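Local structure of cytosolic phospholipase A2 delta (Homo sapiens, 5IZ5) at residues 89-94 against 635-640; 484-489 against 493-498; 81-86 against 145-150; 662-667 against 697-702. The protein hydrolyses membrane glycerophospholipids at the sn-2 position in a calcium-dependent manner, with a preference for linoleic acid there. The protein carries 3 engineered substitutions. All coordinates share one frame; numbering follows the deposited sequence.

Contact 1: residues 89-94 against 635-640; sequences KNVLEL and SMPSQL
Lys-89 lays the root of its side chain across the ring of Pro-637: its CG comes to 3.6 Å from Pro-637 CG, and its CB lies 4.0 Å from Pro-637 CB. The lysine therefore contributes hydrocarbon alone here. Beyond CG the chain bends at chi2 (68°) and again at chi4, and its NZ forms a salt bridge with Asp-114. Asn-90 points away from the loop, its side chain bonded to Thr-57 and to the carbonyl of Gln-85. Val-91 turns back and uses both methyls. Its CG2 meets Pro-637 CG at 3.6 Å, the two side chains standing at about a right angle, so that this one proline carbon is touched by both Lys-89 and Val-91. CG1, placed opposite the backbone N (chi1 -178°), approaches Ser-638 OG at 3.8 Å, a van der Waals contact. Pro-637 and Ser-638 are presented together by a short 3-10 turn, closed by the bond from Gln-639 N to Met-636 O (3.0 Å). The contact joins the N-terminal C2 domain to the catalytic domain. Strand 91-98 is an inner strand of a four-stranded antiparallel sheet, between strands 49-55 and 106-114; Leu-92 and Leu-94 face the other sheet at strand 137-146, while Val-91 faces the loop that follows helix 631-634.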
loop_
_atom_site.group_PDB
_atom_site.type_symbol
_atom_site.label_atom_id
_atom_site.label_comp_id
_atom_site.label_asym_id
_atom_site.label_seq_id
_atom_site.Cartn_x
_atom_site.Cartn_y
_atom_site.Cartn_z
ATOM N N LYS B 89 -20.539 4.882 7.797
ATOM C CA LYS B 89 -20.283 6.262 8.163
ATOM C C LYS B 89 -20.719 7.171 7.021
ATOM O O LYS B 89 -20.281 7.014 5.884
ATOM C CB LYS B 89 -18.818 6.488 8.512
ATOM C CG LYS B 89 -18.629 7.354 9.743
ATOM C CD LYS B 89 -19.080 6.681 11.035
ATOM C CE LYS B 89 -19.538 7.678 12.086
ATOM N NZ LYS B 89 -18.757 8.932 12.217
ATOM N N ASN B 90 -21.596 8.110 7.346
ATOM C CA ASN B 90 -22.169 9.018 6.366
ATOM C C ASN B 90 -21.797 10.445 6.720
ATOM O O ASN B 90 -22.222 10.963 7.757
ATOM C CB ASN B 90 -23.683 8.874 6.344
ATOM C CG ASN B 90 -24.129 7.531 5.812
ATOM O OD1 ASN B 90 -23.872 7.198 4.653
ATOM N ND2 ASN B 90 -24.798 6.747 6.656
ATOM N N VAL B 91 -20.973 11.061 5.877
ATOM C CA VAL B 91 -20.569 12.439 6.075
ATOM C C VAL B 91 -21.194 13.279 4.972
ATOM O O VAL B 91 -20.975 13.037 3.786
ATOM C CB VAL B 91 -19.039 12.604 6.063
ATOM C CG1 VAL B 91 -18.657 14.056 6.330
ATOM C CG2 VAL B 91 -18.399 11.703 7.106
ATOM N N LEU B 92 -21.980 14.263 5.380
ATOM C CA LEU B 92 -22.635 15.152 4.447
ATOM C C LEU B 92 -21.792 16.410 4.306
ATOM O O LEU B 92 -21.417 17.029 5.298
ATOM C CB LEU B 92 -24.023 15.502 4.952
ATOM C CG LEU B 92 -24.879 16.350 4.011
ATOM C CD1 LEU B 92 -25.309 15.561 2.784
ATOM C CD2 LEU B 92 -26.097 16.858 4.754
ATOM N N GLU B 93 -21.467 16.761 3.068
ATOM C CA GLU B 93 -20.744 17.988 2.790
ATOM C C GLU B 93 -21.736 19.036 2.313
ATOM O O GLU B 93 -22.475 18.804 1.359
ATOM C CB GLU B 93 -19.673 17.762 1.728
ATOM C CG GLU B 93 -18.761 18.963 1.525
ATOM C CD GLU B 93 -17.868 18.828 0.309
ATOM O OE1 GLU B 93 -17.759 19.814 -0.453
ATOM O OE2 GLU B 93 -17.291 17.738 0.109
ATOM N N LEU B 94 -21.756 20.176 2.993
ATOM C CA LEU B 94 -22.564 21.312 2.578
ATOM C C LEU B 94 -21.625 22.469 2.254
ATOM O O LEU B 94 -20.941 22.993 3.138
ATOM C CB LEU B 94 -23.553 21.707 3.673
ATOM C CG LEU B 94 -24.455 20.581 4.192
ATOM C CD1 LEU B 94 -23.817 19.864 5.373
ATOM C CD2 LEU B 94 -25.813 21.115 4.605
ATOM N N SER B 635 -10.013 9.794 12.184
ATOM C CA SER B 635 -11.354 10.164 12.688
ATOM C C SER B 635 -12.218 10.863 11.608
ATOM O O SER B 635 -13.386 11.175 11.856
ATOM C CB SER B 635 -11.268 11.028 13.964
ATOM O OG SER B 635 -10.915 12.370 13.674
ATOM N N MET B 636 -11.639 11.095 10.424
ATOM C CA MET B 636 -12.329 11.715 9.289
ATOM C C MET B 636 -12.612 10.674 8.208
ATOM O O MET B 636 -11.809 10.478 7.286
ATOM C CB MET B 636 -11.499 12.855 8.693
ATOM C CG MET B 636 -11.232 14.002 9.659
ATOM S SD MET B 636 -12.710 14.899 10.185
ATOM C CE MET B 636 -13.148 15.755 8.673
ATOM N N PRO B 637 -13.769 10.011 8.303
ATOM C CA PRO B 637 -14.007 8.873 7.427
ATOM C C PRO B 637 -14.123 9.229 5.940
ATOM O O PRO B 637 -13.687 8.449 5.094
ATOM C CB PRO B 637 -15.306 8.283 7.979
ATOM C CG PRO B 637 -16.008 9.452 8.572
ATOM C CD PRO B 637 -14.926 10.290 9.174
ATOM N N SER B 638 -14.662 10.402 5.619
ATOM C CA SER B 638 -14.732 10.835 4.220
ATOM C C SER B 638 -13.350 11.107 3.604
ATOM O O SER B 638 -13.220 11.110 2.383
ATOM C CB SER B 638 -15.642 12.060 4.075
ATOM O OG SER B 638 -15.283 13.076 4.993
ATOM N N GLN B 639 -12.328 11.316 4.439
ATOM C CA GLN B 639 -10.958 11.551 3.964
ATOM C C GLN B 639 -10.057 10.310 4.013
ATOM O O GLN B 639 -8.846 10.432 3.844
ATOM C CB GLN B 639 -10.296 12.668 4.775
ATOM C CG GLN B 639 -11.208 13.850 5.083
ATOM C CD GLN B 639 -10.472 14.989 5.774
ATOM O OE1 GLN B 639 -9.853 14.798 6.827
ATOM N NE2 GLN B 639 -10.537 16.184 5.187
ATOM N N LEU B 640 -10.628 9.127 4.234
ATOM C CA LEU B 640 -9.823 7.898 4.275
ATOM C C LEU B 640 -9.585 7.301 2.887
ATOM O O LEU B 640 -10.137 7.776 1.903
ATOM C CB LEU B 640 -10.461 6.877 5.222
ATOM C CG LEU B 640 -10.411 7.246 6.711
ATOM C CD1 LEU B 640 -10.872 6.083 7.571
ATOM C CD2 LEU B 640 -9.019 7.681 7.144
#

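Contact 2: residues 484-489 against 493-498; sequences WVEFSP and GFLKYG
Val-485 sets its CG2 methyl over one face of the Phe-494 ring, 3.9 Å from the centroid and 16° off the ring normal, a CH-pi contact displaced toward the rim. The two residues form a non-hydrogen-bonded antiparallel pair with side chains on the same face of the sheet. The next pair, Glu-486 with Gly-493, is hydrogen-bonded twice: Glu-486 N to Gly-493 O at 2.9 Å and Gly-493 N to Glu-486 O at 3.0 Å. On the other side of the Val-485/Phe-494 pair, where strand 492-494 has ended, the pairing fades: Leu-495 N gives Trp-484 O a weak bond of 3.5 Å, and a water that accepts from Lys-496 N also lies beside Trp-484 O. Leu-495 spreads its branches, CD1 against Trp-484 CB (4.0 Å) and CD2 against Glu-486 OE1 (3.9 Å). The extended Glu-486 chain carries a buried carboxylate to Ser-662 and Arg-668 through OE1 and to Arg-665 through OE2, a setting that would probably keep it charged. This is a beta hairpin of the catalytic domain: strand 482-487 pairs antiparallel on its other edge with strand 463-471, strand 492-494 likewise with strand 499-501, and helix 623-628 packs on Leu-495 through Trp-628.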
loop_
_atom_site.group_PDB
_atom_site.type_symbol
_atom_site.label_atom_id
_atom_site.label_comp_id
_atom_site.label_asym_id
_atom_site.label_seq_id
_atom_site.Cartn_x
_atom_site.Cartn_y
_atom_site.Cartn_z
ATOM N N TRP B 484 0.279 1.005 6.324
ATOM C CA TRP B 484 1.115 -0.127 5.940
ATOM C C TRP B 484 0.374 -1.008 4.940
ATOM O O TRP B 484 -0.770 -1.402 5.180
ATOM C CB TRP B 484 1.547 -0.937 7.167
ATOM C CG TRP B 484 2.463 -0.160 8.075
ATOM C CD1 TRP B 484 2.112 0.536 9.192
ATOM C CD2 TRP B 484 3.876 0.019 7.918
ATOM N NE1 TRP B 484 3.222 1.133 9.745
ATOM C CE2 TRP B 484 4.319 0.831 8.982
ATOM C CE3 TRP B 484 4.808 -0.428 6.983
ATOM C CZ2 TRP B 484 5.664 1.205 9.137
ATOM C CZ3 TRP B 484 6.146 -0.060 7.134
ATOM C CH2 TRP B 484 6.562 0.746 8.206
ATOM N N VAL B 485 1.028 -1.270 3.814
ATOM C CA VAL B 485 0.546 -2.205 2.816
ATOM C C VAL B 485 1.522 -3.381 2.742
ATOM O O VAL B 485 2.686 -3.246 2.361
ATOM C CB VAL B 485 0.393 -1.555 1.427
ATOM C CG1 VAL B 485 -0.072 -2.589 0.414
ATOM C CG2 VAL B 485 -0.593 -0.395 1.485
ATOM N N GLU B 486 1.010 -4.546 3.093
ATOM C CA GLU B 486 1.799 -5.770 3.143
ATOM C C GLU B 486 1.641 -6.573 1.857
ATOM O O GLU B 486 0.520 -6.703 1.352
ATOM C CB GLU B 486 1.313 -6.575 4.343
ATOM C CG GLU B 486 1.747 -8.022 4.383
ATOM C CD GLU B 486 1.182 -8.708 5.608
ATOM O OE1 GLU B 486 1.741 -8.493 6.706
ATOM O OE2 GLU B 486 0.172 -9.442 5.470
ATOM N N PHE B 487 2.753 -7.112 1.347
ATOM C CA PHE B 487 2.747 -7.994 0.175
ATOM C C PHE B 487 3.241 -9.391 0.552
ATOM O O PHE B 487 4.282 -9.534 1.205
ATOM C CB PHE B 487 3.688 -7.474 -0.922
ATOM C CG PHE B 487 3.274 -6.160 -1.523
ATOM C CD1 PHE B 487 2.883 -6.088 -2.852
ATOM C CD2 PHE B 487 3.291 -4.988 -0.769
ATOM C CE1 PHE B 487 2.512 -4.876 -3.420
ATOM C CE2 PHE B 487 2.921 -3.768 -1.330
ATOM C CZ PHE B 487 2.529 -3.712 -2.654
ATOM N N SER B 488 2.507 -10.416 0.121
ATOM C CA SER B 488 2.980 -11.803 0.197
ATOM C C SER B 488 2.564 -12.548 -1.070
ATOM O O SER B 488 1.758 -12.035 -1.848
ATOM C CB SER B 488 2.403 -12.509 1.428
ATOM O OG SER B 488 1.159 -13.119 1.134
ATOM N N PRO B 489 3.095 -13.769 -1.278
ATOM C CA PRO B 489 2.666 -14.559 -2.434
ATOM C C PRO B 489 1.180 -14.925 -2.426
ATOM O O PRO B 489 0.634 -15.235 -3.483
ATOM C CB PRO B 489 3.526 -15.825 -2.336
ATOM C CG PRO B 489 4.707 -15.421 -1.518
ATOM C CD PRO B 489 4.146 -14.463 -0.515
ATOM N N GLY B 493 -2.395 -6.278 0.799
ATOM C CA GLY B 493 -3.437 -5.472 1.410
ATOM C C GLY B 493 -3.058 -4.613 2.590
ATOM O O GLY B 493 -1.902 -4.561 3.007
ATOM N N PHE B 494 -4.077 -3.937 3.110
ATOM C CA PHE B 494 -3.937 -2.966 4.168
ATOM C C PHE B 494 -4.189 -3.624 5.501
ATOM O O PHE B 494 -5.280 -4.143 5.730
ATOM C CB PHE B 494 -4.976 -1.843 3.999
ATOM C CG PHE B 494 -4.685 -0.899 2.884
ATOM C CD1 PHE B 494 -4.166 0.357 3.158
ATOM C CD2 PHE B 494 -4.975 -1.234 1.561
ATOM C CE1 PHE B 494 -3.913 1.247 2.137
ATOM C CE2 PHE B 494 -4.720 -0.345 0.535
ATOM C CZ PHE B 494 -4.186 0.898 0.828
ATOM N N LEU B 495 -3.201 -3.556 6.389
ATOM C CA LEU B 495 -3.367 -4.039 7.757
ATOM C C LEU B 495 -4.480 -3.259 8.497
ATOM O O LEU B 495 -5.310 -3.839 9.180
ATOM C CB LEU B 495 -2.031 -3.958 8.514
ATOM C CG LEU B 495 -0.869 -4.807 7.970
ATOM C CD1 LEU B 495 0.431 -4.508 8.715
ATOM C CD2 LEU B 495 -1.183 -6.294 8.027
ATOM N N LYS B 496 -4.523 -1.945 8.315
ATOM C CA LYS B 496 -5.524 -1.098 8.979
ATOM C C LYS B 496 -6.987 -1.426 8.596
ATOM O O LYS B 496 -7.883 -1.393 9.448
ATOM C CB LYS B 496 -5.233 0.376 8.666
ATOM C CG LYS B 496 -6.093 1.417 9.389
ATOM C CD LYS B 496 -6.304 2.672 8.528
ATOM C CE LYS B 496 -5.143 3.631 8.574
ATOM N NZ LYS B 496 -5.568 4.965 8.079
ATOM N N TYR B 497 -7.232 -1.744 7.327
ATOM C CA TYR B 497 -8.610 -1.922 6.829
ATOM C C TYR B 497 -9.042 -3.392 6.721
ATOM O O TYR B 497 -10.217 -3.688 6.431
ATOM C CB TYR B 497 -8.779 -1.254 5.463
ATOM C CG TYR B 497 -8.493 0.231 5.420
ATOM C CD1 TYR B 497 -9.350 1.145 6.012
ATOM C CD2 TYR B 497 -7.385 0.718 4.753
ATOM C CE1 TYR B 497 -9.086 2.509 5.964
ATOM C CE2 TYR B 497 -7.115 2.070 4.689
ATOM C CZ TYR B 497 -7.971 2.964 5.296
ATOM O OH TYR B 497 -7.708 4.311 5.238
ATOM N N GLY B 498 -8.102 -4.312 6.940
ATOM C CA GLY B 498 -8.394 -5.735 6.843
ATOM C C GLY B 498 -8.915 -6.129 5.473
ATOM O O GLY B 498 -9.904 -6.847 5.358
HETATM O O HOH W 1 -2.611 -0.399 6.537
#

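Contact 3: residues 81-86 against 145-150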
loop_
_atom_site.group_PDB
_atom_site.type_symbol
_atom_site.label_atom_id
_atom_site.label_comp_id
_atom_site.label_asym_id
_atom_site.label_seq_id
_atom_site.Cartn_x
_atom_site.Cartn_y
_atom_site.Cartn_z
ATOM N N ARG B 81 -33.505 14.743 -0.789
ATOM C CA ARG B 81 -33.708 13.437 -0.151
ATOM C C ARG B 81 -32.637 12.411 -0.500
ATOM O O ARG B 81 -32.322 12.218 -1.675
ATOM C CB ARG B 81 -35.075 12.884 -0.538
ATOM C CG ARG B 81 -36.202 13.488 0.268
ATOM C CD ARG B 81 -37.544 13.300 -0.441
ATOM N NE ARG B 81 -38.129 14.563 -0.889
ATOM C CZ ARG B 81 -37.950 15.126 -2.087
ATOM N NH1 ARG B 81 -37.182 14.558 -3.017
ATOM N NH2 ARG B 81 -38.550 16.279 -2.358
ATOM N N PHE B 82 -32.095 11.767 0.536
ATOM C CA PHE B 82 -31.118 10.688 0.403
ATOM C C PHE B 82 -31.628 9.389 1.034
ATOM O O PHE B 82 -32.311 9.419 2.053
ATOM C CB PHE B 82 -29.837 11.052 1.159
ATOM C CG PHE B 82 -29.092 12.252 0.613
ATOM C CD1 PHE B 82 -28.095 12.088 -0.336
ATOM C CD2 PHE B 82 -29.339 13.535 1.092
ATOM C CE1 PHE B 82 -27.379 13.174 -0.821
ATOM C CE2 PHE B 82 -28.625 14.634 0.610
ATOM C CZ PHE B 82 -27.641 14.451 -0.348
ATOM N N LEU B 83 -31.266 8.248 0.456
ATOM C CA LEU B 83 -31.381 6.971 1.162
ATOM C C LEU B 83 -30.097 6.743 1.976
ATOM O O LEU B 83 -28.993 6.806 1.436
ATOM C CB LEU B 83 -31.651 5.816 0.191
ATOM C CG LEU B 83 -32.653 4.759 0.711
ATOM C CD1 LEU B 83 -33.991 5.385 1.099
ATOM C CD2 LEU B 83 -32.887 3.647 -0.303
ATOM N N ILE B 84 -30.258 6.505 3.279
ATOM C CA ILE B 84 -29.148 6.406 4.226
ATOM C C ILE B 84 -29.050 4.998 4.831
ATOM O O ILE B 84 -30.020 4.479 5.389
ATOM C CB ILE B 84 -29.332 7.438 5.366
ATOM C CG1 ILE B 84 -29.278 8.875 4.815
ATOM C CG2 ILE B 84 -28.304 7.237 6.477
ATOM C CD1 ILE B 84 -28.003 9.242 4.081
ATOM N N GLN B 85 -27.874 4.390 4.710
ATOM C CA GLN B 85 -27.566 3.103 5.345
ATOM C C GLN B 85 -26.939 3.370 6.709
ATOM O O GLN B 85 -25.845 3.921 6.805
ATOM C CB GLN B 85 -26.622 2.286 4.456
ATOM C CG GLN B 85 -26.101 0.981 5.033
ATOM C CD GLN B 85 -27.190 0.112 5.625
ATOM O OE1 GLN B 85 -27.305 -0.005 6.842
ATOM N NE2 GLN B 85 -27.994 -0.502 4.768
ATOM N N SER B 86 -27.646 2.979 7.765
ATOM C CA SER B 86 -27.218 3.256 9.142
ATOM C C SER B 86 -25.898 2.577 9.531
ATOM O O SER B 86 -25.204 3.045 10.423
ATOM C CB SER B 86 -28.314 2.833 10.130
ATOM O OG SER B 86 -28.561 1.434 10.054
ATOM N N GLU B 145 -36.521 9.419 8.379
ATOM C CA GLU B 145 -37.747 8.653 8.423
ATOM C C GLU B 145 -37.543 7.241 7.936
ATOM O O GLU B 145 -36.697 6.995 7.079
ATOM C CB GLU B 145 -38.787 9.300 7.532
ATOM C CG GLU B 145 -39.421 10.546 8.106
ATOM C CD GLU B 145 -40.586 11.044 7.271
ATOM O OE1 GLU B 145 -40.580 10.842 6.039
ATOM O OE2 GLU B 145 -41.519 11.636 7.851
ATOM N N GLU B 146 -38.372 6.339 8.458
ATOM C CA GLU B 146 -38.365 4.932 8.097
ATOM C C GLU B 146 -38.909 4.768 6.685
ATOM O O GLU B 146 -39.681 5.596 6.211
ATOM C CB GLU B 146 -39.227 4.157 9.098
ATOM C CG GLU B 146 -39.196 2.649 8.980
ATOM C CD GLU B 146 -39.818 1.949 10.182
ATOM O OE1 GLU B 146 -39.998 0.718 10.114
ATOM O OE2 GLU B 146 -40.123 2.614 11.197
ATOM N N THR B 147 -38.469 3.716 6.007
ATOM C CA THR B 147 -38.966 3.361 4.685
ATOM C C THR B 147 -39.467 1.923 4.753
ATOM O O THR B 147 -39.154 1.198 5.695
ATOM C CB THR B 147 -37.864 3.463 3.611
ATOM O OG1 THR B 147 -36.897 2.426 3.811
ATOM C CG2 THR B 147 -37.162 4.829 3.656
ATOM N N SER B 148 -40.227 1.511 3.747
ATOM C CA SER B 148 -40.784 0.157 3.688
ATOM C C SER B 148 -39.988 -0.784 2.771
ATOM O O SER B 148 -40.395 -1.923 2.524
ATOM C CB SER B 148 -42.245 0.237 3.246
ATOM O OG SER B 148 -42.375 1.092 2.124
ATOM N N ASP B 149 -38.840 -0.318 2.286
ATOM C CA ASP B 149 -37.977 -1.144 1.434
ATOM C C ASP B 149 -37.478 -2.400 2.153
ATOM O O ASP B 149 -37.433 -2.427 3.376
ATOM C CB ASP B 149 -36.759 -0.339 0.979
ATOM C CG ASP B 149 -37.121 0.819 0.065
ATOM O OD1 ASP B 149 -37.719 0.569 -1.004
ATOM O OD2 ASP B 149 -36.786 1.976 0.412
ATOM N N ARG B 150 -37.101 -3.431 1.393
ATOM C CA ARG B 150 -36.387 -4.592 1.946
ATOM C C ARG B 150 -35.051 -4.131 2.518
ATOM O O ARG B 150 -34.591 -3.038 2.194
ATOM C CB ARG B 150 -36.142 -5.666 0.871
ATOM C CG ARG B 150 -35.199 -5.259 -0.258
ATOM C CD ARG B 150 -34.870 -6.428 -1.176
ATOM N NE ARG B 150 -34.088 -6.019 -2.351
ATOM C CZ ARG B 150 -32.777 -5.755 -2.364
ATOM N NH1 ARG B 150 -32.047 -5.848 -1.253
ATOM N NH2 ARG B 150 -32.187 -5.386 -3.505
#
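Leu-83 meets Thr-147 and Asp-149 with its two methyls, one to each residue. CD1 lies 4.1 Å from Thr-147 CG2, the side chains meeting at a slant, and CD2 stands 4.3 Å from Asp-149 OD2, no more than a loose brush against a carboxylate. Only 79 Å² is buried between the segments, and all three residues are partly exposed. The bond of Thr-147 OG1 to the carbonyl O of Cys-25 probably helps hold the threonine's rotation (chi1 69°), which directs CG2 at the leucine. Thr-147 also rests on Gln-27. Leu-83 is flanked further by Pro-250 and Leu-251, in the loop between strands 244-248 and 255-263. Farther out, Gln-85 bonds Ser-23 OG through OE1 and Glu-152 OE1 through NE2, and Arg-150 pairs with Glu-164. The wide CA to CA spacing, 9.1 Å between Leu-83 and Thr-147, reflects an intervening strand: 75-85 and 137-146 both pair antiparallel with 21-36. Side chains from the two flanking chain segments thus meet over the shared middle strand 21-36, near its beginning, in one sheet of the beta sandwich that defines a C2 domain.

Contact 4: residues 662-667 against 697-702; sequences SMFRPG and RGLPFP. With SO4 (sulfate ion), chain N.
Phe-664 reaches from its loop to Leu-699, Pro-700 and Phe-701, just past the Schellman motif that ends helix 685-696 with Gly-698 as its C-prime residue. Its CB begins the contact, 4.2 Å from Leu-699 CD1. With CG beside the backbone N (chi1 -63°), the ring extends across to the second loop. On one flank CE1 comes to 3.7 Å from Pro-700 O; on the other CE2 lies 4.2 Å from Phe-701 CD1. The tip, CZ, comes closest, meeting Phe-701 CD1 at 3.5 Å, near the plane of that ring and at its edge, and the two side chains stand at about a right angle. Phe-701 has further neighbours: Pro-702 CD over one face of its ring, and Leu-687, Glu-691 and Cys-694 of helix 685-696. Leu-699 rests on Cys-694 and on Thr-627 of helix 623-628. This is surface packing within the catalytic domain, the loop before strand 672-676 laid against the loop that follows helix 685-696. The first loop also borders a sulfate, probably from the crystallisation liquor: Gly-667 N gives weak bonds to its O4 (3.0 Å) and O1 (3.4 Å), while Pro-666 CB lies 3.6 Å from O3.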
loop_
_atom_site.group_PDB
_atom_site.type_symbol
_atom_site.label_atom_id
_atom_site.label_comp_id
_atom_site.label_asym_id
_atom_site.label_seq_id
_atom_site.Cartn_x
_atom_site.Cartn_y
_atom_site.Cartn_z
ATOM N N SER B 662 4.487 -6.368 9.782
ATOM C CA SER B 662 4.035 -7.680 9.314
ATOM C C SER B 662 4.148 -8.761 10.398
ATOM O O SER B 662 3.392 -9.739 10.377
ATOM C CB SER B 662 4.822 -8.093 8.062
ATOM O OG SER B 662 4.250 -7.503 6.896
ATOM N N MET B 663 5.089 -8.586 11.331
ATOM C CA MET B 663 5.226 -9.490 12.476
ATOM C C MET B 663 4.098 -9.331 13.504
ATOM O O MET B 663 3.980 -10.165 14.393
ATOM C CB MET B 663 6.595 -9.319 13.156
ATOM C CG MET B 663 7.795 -9.669 12.276
ATOM S SD MET B 663 7.700 -11.349 11.625
ATOM C CE MET B 663 9.181 -11.468 10.625
ATOM N N PHE B 664 3.264 -8.294 13.374
ATOM C CA PHE B 664 2.157 -8.059 14.317
ATOM C C PHE B 664 0.757 -8.058 13.716
ATOM O O PHE B 664 -0.198 -7.637 14.367
ATOM C CB PHE B 664 2.396 -6.754 15.078
ATOM C CG PHE B 664 3.625 -6.791 15.913
ATOM C CD1 PHE B 664 3.594 -7.383 17.159
ATOM C CD2 PHE B 664 4.825 -6.283 15.438
ATOM C CE1 PHE B 664 4.732 -7.444 17.932
ATOM C CE2 PHE B 664 5.969 -6.341 16.205
ATOM C CZ PHE B 664 5.921 -6.926 17.457
ATOM N N ARG B 665 0.622 -8.525 12.484
ATOM C CA ARG B 665 -0.704 -8.757 11.937
ATOM C C ARG B 665 -1.401 -9.797 12.823
ATOM O O ARG B 665 -0.774 -10.785 13.211
ATOM C CB ARG B 665 -0.618 -9.263 10.502
ATOM C CG ARG B 665 -1.978 -9.567 9.897
ATOM C CD ARG B 665 -1.888 -9.922 8.429
ATOM N NE ARG B 665 -3.194 -10.303 7.894
ATOM C CZ ARG B 665 -3.425 -10.648 6.628
ATOM N NH1 ARG B 665 -2.438 -10.660 5.730
ATOM N NH2 ARG B 665 -4.655 -10.981 6.251
ATOM N N PRO B 666 -2.688 -9.576 13.157
ATOM C CA PRO B 666 -3.412 -10.542 13.991
ATOM C C PRO B 666 -3.379 -11.963 13.428
ATOM O O PRO B 666 -3.526 -12.155 12.223
ATOM C CB PRO B 666 -4.844 -9.999 13.996
ATOM C CG PRO B 666 -4.697 -8.536 13.763
ATOM C CD PRO B 666 -3.510 -8.389 12.853
ATOM N N GLY B 667 -3.172 -12.944 14.300
ATOM C CA GLY B 667 -3.117 -14.337 13.882
ATOM C C GLY B 667 -1.713 -14.889 13.755
ATOM O O GLY B 667 -1.521 -16.095 13.869
ATOM N N ARG B 697 0.385 1.959 20.303
ATOM C CA ARG B 697 -0.764 1.218 19.781
ATOM C C ARG B 697 -1.143 -0.013 20.608
ATOM O O ARG B 697 -1.962 -0.828 20.173
ATOM C CB ARG B 697 -0.473 0.808 18.341
ATOM C CG ARG B 697 -0.214 2.003 17.445
ATOM C CD ARG B 697 0.471 1.617 16.150
ATOM N NE ARG B 697 0.369 2.714 15.190
ATOM C CZ ARG B 697 1.068 3.845 15.254
ATOM N NH1 ARG B 697 1.944 4.048 16.233
ATOM N NH2 ARG B 697 0.892 4.784 14.331
ATOM N N GLY B 698 -0.567 -0.142 21.800
ATOM C CA GLY B 698 -0.890 -1.250 22.695
ATOM C C GLY B 698 -0.503 -2.622 22.170
ATOM O O GLY B 698 -1.172 -3.612 22.469
ATOM N N LEU B 699 0.581 -2.684 21.400
ATOM C CA LEU B 699 1.097 -3.953 20.894
ATOM C C LEU B 699 2.219 -4.432 21.806
ATOM O O LEU B 699 3.173 -3.687 22.028
ATOM C CB LEU B 699 1.620 -3.773 19.467
ATOM C CG LEU B 699 0.582 -3.359 18.417
ATOM C CD1 LEU B 699 1.236 -3.233 17.053
ATOM C CD2 LEU B 699 -0.573 -4.350 18.359
ATOM N N PRO B 700 2.109 -5.666 22.349
ATOM C CA PRO B 700 3.150 -6.105 23.275
ATOM C C PRO B 700 4.504 -6.288 22.604
ATOM O O PRO B 700 4.630 -7.003 21.609
ATOM C CB PRO B 700 2.627 -7.436 23.829
ATOM C CG PRO B 700 1.565 -7.883 22.891
ATOM C CD PRO B 700 1.006 -6.637 22.255
ATOM N N PHE B 701 5.508 -5.633 23.170
ATOM C CA PHE B 701 6.838 -5.627 22.613
ATOM C C PHE B 701 7.815 -5.356 23.762
ATOM O O PHE B 701 7.515 -4.531 24.626
ATOM C CB PHE B 701 6.914 -4.523 21.562
ATOM C CG PHE B 701 8.139 -4.581 20.735
ATOM C CD1 PHE B 701 8.179 -5.376 19.608
ATOM C CD2 PHE B 701 9.262 -3.864 21.095
ATOM C CE1 PHE B 701 9.318 -5.443 18.840
ATOM C CE2 PHE B 701 10.403 -3.930 20.340
ATOM C CZ PHE B 701 10.431 -4.718 19.210
ATOM N N PRO B 702 8.971 -6.053 23.797
ATOM C CA PRO B 702 9.885 -5.863 24.929
ATOM C C PRO B 702 10.549 -4.501 24.924
ATOM O O PRO B 702 10.645 -3.850 23.883
ATOM C CB PRO B 702 10.953 -6.945 24.717
ATOM C CG PRO B 702 10.942 -7.188 23.254
ATOM C CD PRO B 702 9.509 -7.023 22.828
HETATM S S SO4 N . -3.687 -12.404 17.749
HETATM O O1 SO4 N . -2.231 -12.556 17.548
HETATM O O2 SO4 N . -4.002 -12.577 19.183
HETATM O O3 SO4 N . -4.104 -11.046 17.334
HETATM O O4 SO4 N . -4.422 -13.428 16.968
#

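Overall arrangement
From the N terminus, contact 3 opens at 81-86 and contact 1 at 89-94, in successive strands of the C2 domain. Contact 3 closes at 145-150, inside that domain, whereas contact 1 closes only at 635-640 in the catalytic domain; the two therefore cross. Contact 2, a short hairpin loop, is nested within the long loop of contact 1 and touches it where Tyr-497 OH packs on Leu-640 CB (3.8 Å). Contact 4 follows contact 1 in series, closing a loop of strand 672-676 and helix 685-696. Its centre is about 14 Å from that of contact 2, and Arg-665 CD lies 3.7 Å from Leu-495 CD2. Contacts 3 and 4, about 40 Å apart between centres, do not touch.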